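Long-range contact in sugar ABC transporter substrate-binding protein, BlMnBP1 (Bifidobacterium animalis subsp. lactis ATCC 27673, PDB 6I5R), which probably captures manno-oligosaccharides such as mannobiose outside the cell and delivers them to its ABC transporter for uptake: residues Ser81-Ala93 with Met101-Phe115. Residues are numbered along the deposited sequence; the frame is centred on the assembly and turned at random.
With ZN (zinc ion), chain J; ZN (zinc ion), chain P.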
loop_
_atom_site.group_PDB
_atom_site.type_symbol
_atom_site.label_atom_id
_atom_site.label_comp_id
_atom_site.label_asym_id
_atom_site.label_seq_id
_atom_site.Cartn_x
_atom_site.Cartn_y
_atom_site.Cartn_z
ATOM N N SER A 81 4.099 -8.563 13.614
ATOM C CA SER A 81 4.211 -9.151 12.281
ATOM C C SER A 81 2.848 -9.216 11.615
ATOM O O SER A 81 2.730 -8.968 10.408
ATOM C CB SER A 81 4.820 -10.542 12.337
ATOM O OG SER A 81 3.987 -11.374 13.119
ATOM N N ASN A 82 1.815 -9.551 12.381
ATOM C CA ASN A 82 0.454 -9.599 11.854
ATOM C C ASN A 82 -0.211 -8.231 12.046
ATOM O O ASN A 82 -1.203 -8.079 12.738
ATOM C CB ASN A 82 -0.333 -10.705 12.543
ATOM C CG ASN A 82 -1.660 -10.983 11.869
ATOM O OD1 ASN A 82 -1.945 -10.456 10.792
ATOM N ND2 ASN A 82 -2.498 -11.808 12.511
ATOM N N TYR A 83 0.364 -7.215 11.408
ATOM C CA TYR A 83 0.069 -5.850 11.832
ATOM C C TYR A 83 -1.405 -5.487 11.628
ATOM O O TYR A 83 -2.070 -5.008 12.553
ATOM C CB TYR A 83 0.951 -4.826 11.114
ATOM C CG TYR A 83 0.518 -3.448 11.605
ATOM C CD1 TYR A 83 0.841 -3.028 12.885
ATOM C CD2 TYR A 83 -0.309 -2.625 10.831
ATOM C CE1 TYR A 83 0.413 -1.798 13.361
ATOM C CE2 TYR A 83 -0.754 -1.398 11.307
ATOM C CZ TYR A 83 -0.376 -0.993 12.582
ATOM O OH TYR A 83 -0.795 0.222 13.090
ATOM N N ALA A 84 -1.920 -5.661 10.406
ATOM C CA ALA A 84 -3.287 -5.235 10.132
ATOM C C ALA A 84 -4.251 -5.772 11.173
ATOM O O ALA A 84 -5.106 -5.033 11.690
ATOM C CB ALA A 84 -3.705 -5.694 8.741
ATOM N N ASP A 85 -4.114 -7.052 11.512
ATOM C CA ASP A 85 -5.052 -7.692 12.421
ATOM C C ASP A 85 -4.874 -7.179 13.849
ATOM O O ASP A 85 -5.857 -6.860 14.527
ATOM C CB ASP A 85 -4.856 -9.204 12.353
ATOM C CG ASP A 85 -5.285 -9.821 10.996
ATOM O OD1 ASP A 85 -6.176 -9.272 10.304
ATOM O OD2 ASP A 85 -4.745 -10.901 10.623
ATOM N N SER A 86 -3.629 -7.040 14.303
ATOM C CA SER A 86 -3.398 -6.608 15.678
ATOM C C SER A 86 -3.749 -5.133 15.887
ATOM O O SER A 86 -4.313 -4.773 16.932
ATOM C CB SER A 86 -1.956 -6.895 16.094
ATOM O OG SER A 86 -1.057 -6.224 15.270
ATOM N N ALA A 87 -3.476 -4.271 14.902
ATOM C CA ALA A 87 -3.924 -2.885 14.993
ATOM C C ALA A 87 -5.451 -2.777 15.058
ATOM O O ALA A 87 -5.995 -1.937 15.794
ATOM C CB ALA A 87 -3.396 -2.077 13.808
ATOM N N LEU A 88 -6.171 -3.593 14.283
ATOM C CA LEU A 88 -7.619 -3.461 14.328
ATOM C C LEU A 88 -8.143 -3.935 15.678
ATOM O O LEU A 88 -9.039 -3.320 16.272
ATOM C CB LEU A 88 -8.262 -4.217 13.192
ATOM C CG LEU A 88 -9.677 -3.750 12.908
ATOM C CD1 LEU A 88 -9.749 -2.348 12.368
ATOM C CD2 LEU A 88 -10.264 -4.730 11.914
ATOM N N THR A 89 -7.577 -5.018 16.188
ATOM C CA THR A 89 -7.938 -5.475 17.524
ATOM C C THR A 89 -7.730 -4.383 18.571
ATOM O O THR A 89 -8.626 -4.104 19.380
ATOM C CB THR A 89 -7.131 -6.722 17.855
ATOM O OG1 THR A 89 -7.502 -7.778 16.958
ATOM C CG2 THR A 89 -7.387 -7.144 19.309
ATOM N N ARG A 90 -6.567 -3.732 18.566
ATOM C CA ARG A 90 -6.343 -2.681 19.557
ATOM C C ARG A 90 -7.316 -1.533 19.358
ATOM O O ARG A 90 -7.818 -0.962 20.330
ATOM C CB ARG A 90 -4.904 -2.163 19.507
ATOM C CG ARG A 90 -3.884 -3.232 19.863
ATOM C CD ARG A 90 -3.640 -3.395 21.363
ATOM N NE ARG A 90 -2.973 -2.226 21.920
ATOM C CZ ARG A 90 -1.659 -2.024 21.921
ATOM N NH1 ARG A 90 -0.844 -2.921 21.385
ATOM N NH2 ARG A 90 -1.151 -0.917 22.462
ATOM N N LEU A 91 -7.590 -1.177 18.103
ATOM C CA LEU A 91 -8.571 -0.131 17.845
ATOM C C LEU A 91 -9.932 -0.488 18.425
ATOM O O LEU A 91 -10.603 0.362 19.021
ATOM C CB LEU A 91 -8.702 0.127 16.346
ATOM C CG LEU A 91 -8.205 1.425 15.730
ATOM C CD1 LEU A 91 -8.689 1.490 14.267
ATOM C CD2 LEU A 91 -8.625 2.628 16.510
ATOM N N GLN A 92 -10.367 -1.734 18.281
ATOM C CA GLN A 92 -11.696 -2.087 18.767
ATOM C C GLN A 92 -11.774 -2.247 20.283
ATOM O O GLN A 92 -12.874 -2.372 20.826
ATOM C CB GLN A 92 -12.172 -3.365 18.074
ATOM C CG GLN A 92 -12.146 -3.175 16.569
ATOM C CD GLN A 92 -12.304 -4.453 15.796
ATOM O OE1 GLN A 92 -12.024 -5.552 16.309
ATOM N NE2 GLN A 92 -12.743 -4.334 14.543
ATOM N N ALA A 93 -10.650 -2.264 20.974
ATOM C CA ALA A 93 -10.637 -2.221 22.428
ATOM C C ALA A 93 -10.936 -0.822 22.967
ATOM O O ALA A 93 -11.269 -0.682 24.145
ATOM C CB ALA A 93 -9.275 -2.681 22.944
ATOM N N MET A 101 -0.972 4.939 15.709
ATOM C CA MET A 101 -0.836 3.702 14.947
ATOM C C MET A 101 -0.931 4.019 13.458
ATOM O O MET A 101 -1.368 5.104 13.054
ATOM C CB MET A 101 -1.898 2.649 15.308
ATOM C CG MET A 101 -3.289 3.001 14.902
ATOM S SD MET A 101 -4.424 1.588 14.872
ATOM C CE MET A 101 -4.368 1.120 16.630
ATOM N N MET A 102 -0.508 3.064 12.633
ATOM C CA MET A 102 -0.799 3.156 11.208
ATOM C C MET A 102 -2.235 2.660 11.031
ATOM O O MET A 102 -2.587 1.562 11.486
ATOM C CB MET A 102 0.200 2.346 10.377
ATOM C CG MET A 102 1.643 2.611 10.729
ATOM S SD MET A 102 2.155 4.344 10.930
ATOM C CE MET A 102 2.064 4.990 9.243
ATOM N N ILE A 103 -3.063 3.475 10.397
ATOM C CA ILE A 103 -4.491 3.217 10.310
ATOM C C ILE A 103 -4.747 1.912 9.563
ATOM O O ILE A 103 -4.294 1.741 8.419
ATOM C CB ILE A 103 -5.218 4.371 9.613
ATOM C CG1 ILE A 103 -5.037 5.646 10.421
ATOM C CG2 ILE A 103 -6.664 4.016 9.406
ATOM C CD1 ILE A 103 -5.412 6.896 9.712
ATOM N N PRO A 104 -5.439 0.967 10.197
ATOM C CA PRO A 104 -5.763 -0.316 9.562
ATOM C C PRO A 104 -7.037 -0.182 8.716
ATOM O O PRO A 104 -7.373 0.911 8.286
ATOM C CB PRO A 104 -5.985 -1.248 10.746
ATOM C CG PRO A 104 -6.505 -0.319 11.817
ATOM C CD PRO A 104 -5.773 0.961 11.646
ATOM N N ALA A 105 -7.710 -1.316 8.473
ATOM C CA ALA A 105 -8.833 -1.297 7.538
ATOM C C ALA A 105 -10.107 -0.858 8.242
ATOM O O ALA A 105 -10.866 -1.710 8.772
ATOM C CB ALA A 105 -8.960 -2.669 6.884
ATOM N N VAL A 106 -10.343 0.475 8.190
ATOM C CA VAL A 106 -11.411 1.176 8.910
ATOM C C VAL A 106 -12.255 1.974 7.932
ATOM O O VAL A 106 -11.700 2.717 7.123
ATOM C CB VAL A 106 -10.842 2.115 10.006
ATOM C CG1 VAL A 106 -11.941 2.789 10.723
ATOM C CG2 VAL A 106 -9.929 1.340 10.890
ATOM N N ASP A 107 -13.589 1.878 8.055
ATOM C CA ASP A 107 -14.521 2.722 7.317
ATOM C C ASP A 107 -14.172 4.188 7.582
ATOM O O ASP A 107 -14.159 4.647 8.727
ATOM C CB ASP A 107 -15.974 2.405 7.721
ATOM C CG ASP A 107 -17.010 3.060 6.796
ATOM O OD1 ASP A 107 -16.947 4.226 6.334
ATOM O OD2 ASP A 107 -18.035 2.422 6.512
ATOM N N LYS A 108 -13.987 4.954 6.501
ATOM C CA LYS A 108 -13.795 6.391 6.643
ATOM C C LYS A 108 -14.838 6.995 7.560
ATOM O O LYS A 108 -14.531 7.828 8.409
ATOM C CB LYS A 108 -13.888 7.091 5.289
ATOM C CG LYS A 108 -12.733 6.870 4.372
ATOM C CD LYS A 108 -13.134 7.387 3.017
ATOM C CE LYS A 108 -11.952 7.600 2.121
ATOM N NZ LYS A 108 -12.501 8.220 0.891
ATOM N N SER A 109 -16.090 6.603 7.372
ATOM C CA SER A 109 -17.145 7.153 8.194
ATOM C C SER A 109 -16.946 6.854 9.677
ATOM O O SER A 109 -17.637 7.460 10.509
ATOM C CB SER A 109 -18.481 6.590 7.726
ATOM O OG SER A 109 -18.488 5.191 7.963
ATOM N N GLU A 110 -16.042 5.931 10.032
ATOM C CA GLU A 110 -15.772 5.631 11.427
ATOM C C GLU A 110 -14.494 6.285 11.936
ATOM O O GLU A 110 -14.159 6.123 13.115
ATOM C CB GLU A 110 -15.690 4.124 11.650
ATOM C CG GLU A 110 -17.034 3.424 11.713
ATOM C CD GLU A 110 -16.890 1.954 11.980
ATOM O OE1 GLU A 110 -17.717 1.175 11.458
ATOM O OE2 GLU A 110 -15.950 1.568 12.712
ATOM N N PHE A 111 -13.788 7.043 11.095
ATOM C CA PHE A 111 -12.554 7.677 11.542
ATOM C C PHE A 111 -12.781 8.495 12.803
ATOM O O PHE A 111 -11.991 8.443 13.748
ATOM C CB PHE A 111 -11.988 8.584 10.452
ATOM C CG PHE A 111 -11.291 7.850 9.324
ATOM C CD1 PHE A 111 -10.785 6.556 9.481
ATOM C CD2 PHE A 111 -11.139 8.474 8.089
ATOM C CE1 PHE A 111 -10.147 5.909 8.418
ATOM C CE2 PHE A 111 -10.508 7.824 7.028
ATOM C CZ PHE A 111 -10.001 6.559 7.202
ATOM N N SER A 112 -13.824 9.322 12.805
ATOM C CA SER A 112 -14.032 10.203 13.944
ATOM C C SER A 112 -14.332 9.437 15.222
ATOM O O SER A 112 -14.261 10.029 16.300
ATOM C CB SER A 112 -15.161 11.185 13.660
ATOM O OG SER A 112 -16.386 10.501 13.530
ATOM N N ASN A 113 -14.697 8.159 15.134
ATOM C CA ASN A 113 -14.904 7.366 16.343
ATOM C C ASN A 113 -13.602 6.902 16.973
ATOM O O ASN A 113 -13.627 6.352 18.080
ATOM C CB ASN A 113 -15.763 6.136 16.063
ATOM C CG ASN A 113 -17.170 6.507 15.718
ATOM O OD1 ASN A 113 -17.668 7.536 16.165
ATOM N ND2 ASN A 113 -17.830 5.682 14.929
ATOM N N TYR A 114 -12.485 7.128 16.321
ATOM C CA TYR A 114 -11.207 6.584 16.739
ATOM C C TYR A 114 -10.058 7.580 16.713
ATOM O O TYR A 114 -9.156 7.459 17.548
ATOM C CB TYR A 114 -10.823 5.394 15.833
ATOM C CG TYR A 114 -11.732 4.175 15.906
ATOM C CD1 TYR A 114 -11.858 3.460 17.090
ATOM C CD2 TYR A 114 -12.429 3.718 14.780
ATOM C CE1 TYR A 114 -12.648 2.335 17.165
ATOM C CE2 TYR A 114 -13.258 2.591 14.863
ATOM C CZ TYR A 114 -13.345 1.902 16.061
ATOM O OH TYR A 114 -14.147 0.776 16.155
ATOM N N PHE A 115 -10.038 8.540 15.786
ATOM C CA PHE A 115 -8.826 9.254 15.443
ATOM C C PHE A 115 -9.033 10.743 15.628
ATOM O O PHE A 115 -10.132 11.281 15.414
ATOM C CB PHE A 115 -8.383 8.982 13.979
ATOM C CG PHE A 115 -8.025 7.538 13.711
ATOM C CD1 PHE A 115 -7.000 6.918 14.405
ATOM C CD2 PHE A 115 -8.725 6.807 12.792
ATOM C CE1 PHE A 115 -6.708 5.590 14.182
ATOM C CE2 PHE A 115 -8.429 5.487 12.565
ATOM C CZ PHE A 115 -7.428 4.877 13.275
HETATM ZN ZN ZN J . -19.263 4.051 6.078
HETATM ZN ZN ZN P . -4.295 -11.624 8.729
HETATM O O HOH W 1 -6.627 -3.986 9.569
HETATM O O HOH W 2 -21.358 3.672 6.203
HETATM O O HOH W 3 -5.751 -10.624 8.188
HETATM O O HOH W 4 -5.948 -12.211 9.854
#
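Leu-91 of helix 83-93 packs on Met-101 of strand 100-102 and on Pro-104, Val-106 and Tyr-114 of the chain that follows. Its CB points toward them, and CG lies 3.9 Å from SD of Met-101. CD1 rests on CG of Pro-104 and CG2 of Val-106, 3.6 Å from the latter, and meets CZ of Phe-115. CD2 lies 3.4 Å from CD1 of Tyr-114, and CD1 of Leu-91 is over one face of that ring. Leu-88 adds CD1 against Pro-104 and Val-106, while CB of Ala-87 packs on SD of Met-101. This helix and strand 100-102 belong to the alpha/beta core of a periplasmic-binding-protein fold. Nearer the bound mannobiose, with CG swung opposite its backbone N (chi1 178°), the Tyr-83 ring extends toward strand 100-102, where the hydroxyl donates to O of Met-102 at 2.8 Å, in the carbonyl plane and on a lone pair. A phenylalanine here would probably leave this buried carbonyl without its hydroxyl donor and the ring less firmly fixed against Tyr-321 of the sugar pocket. One water bridges O of Ala-84 and N of Ala-105. Asp-107 chelates a zinc ion through both carboxylate oxygens, joined by OG of Ser-109, Asp-390 and Asn-394.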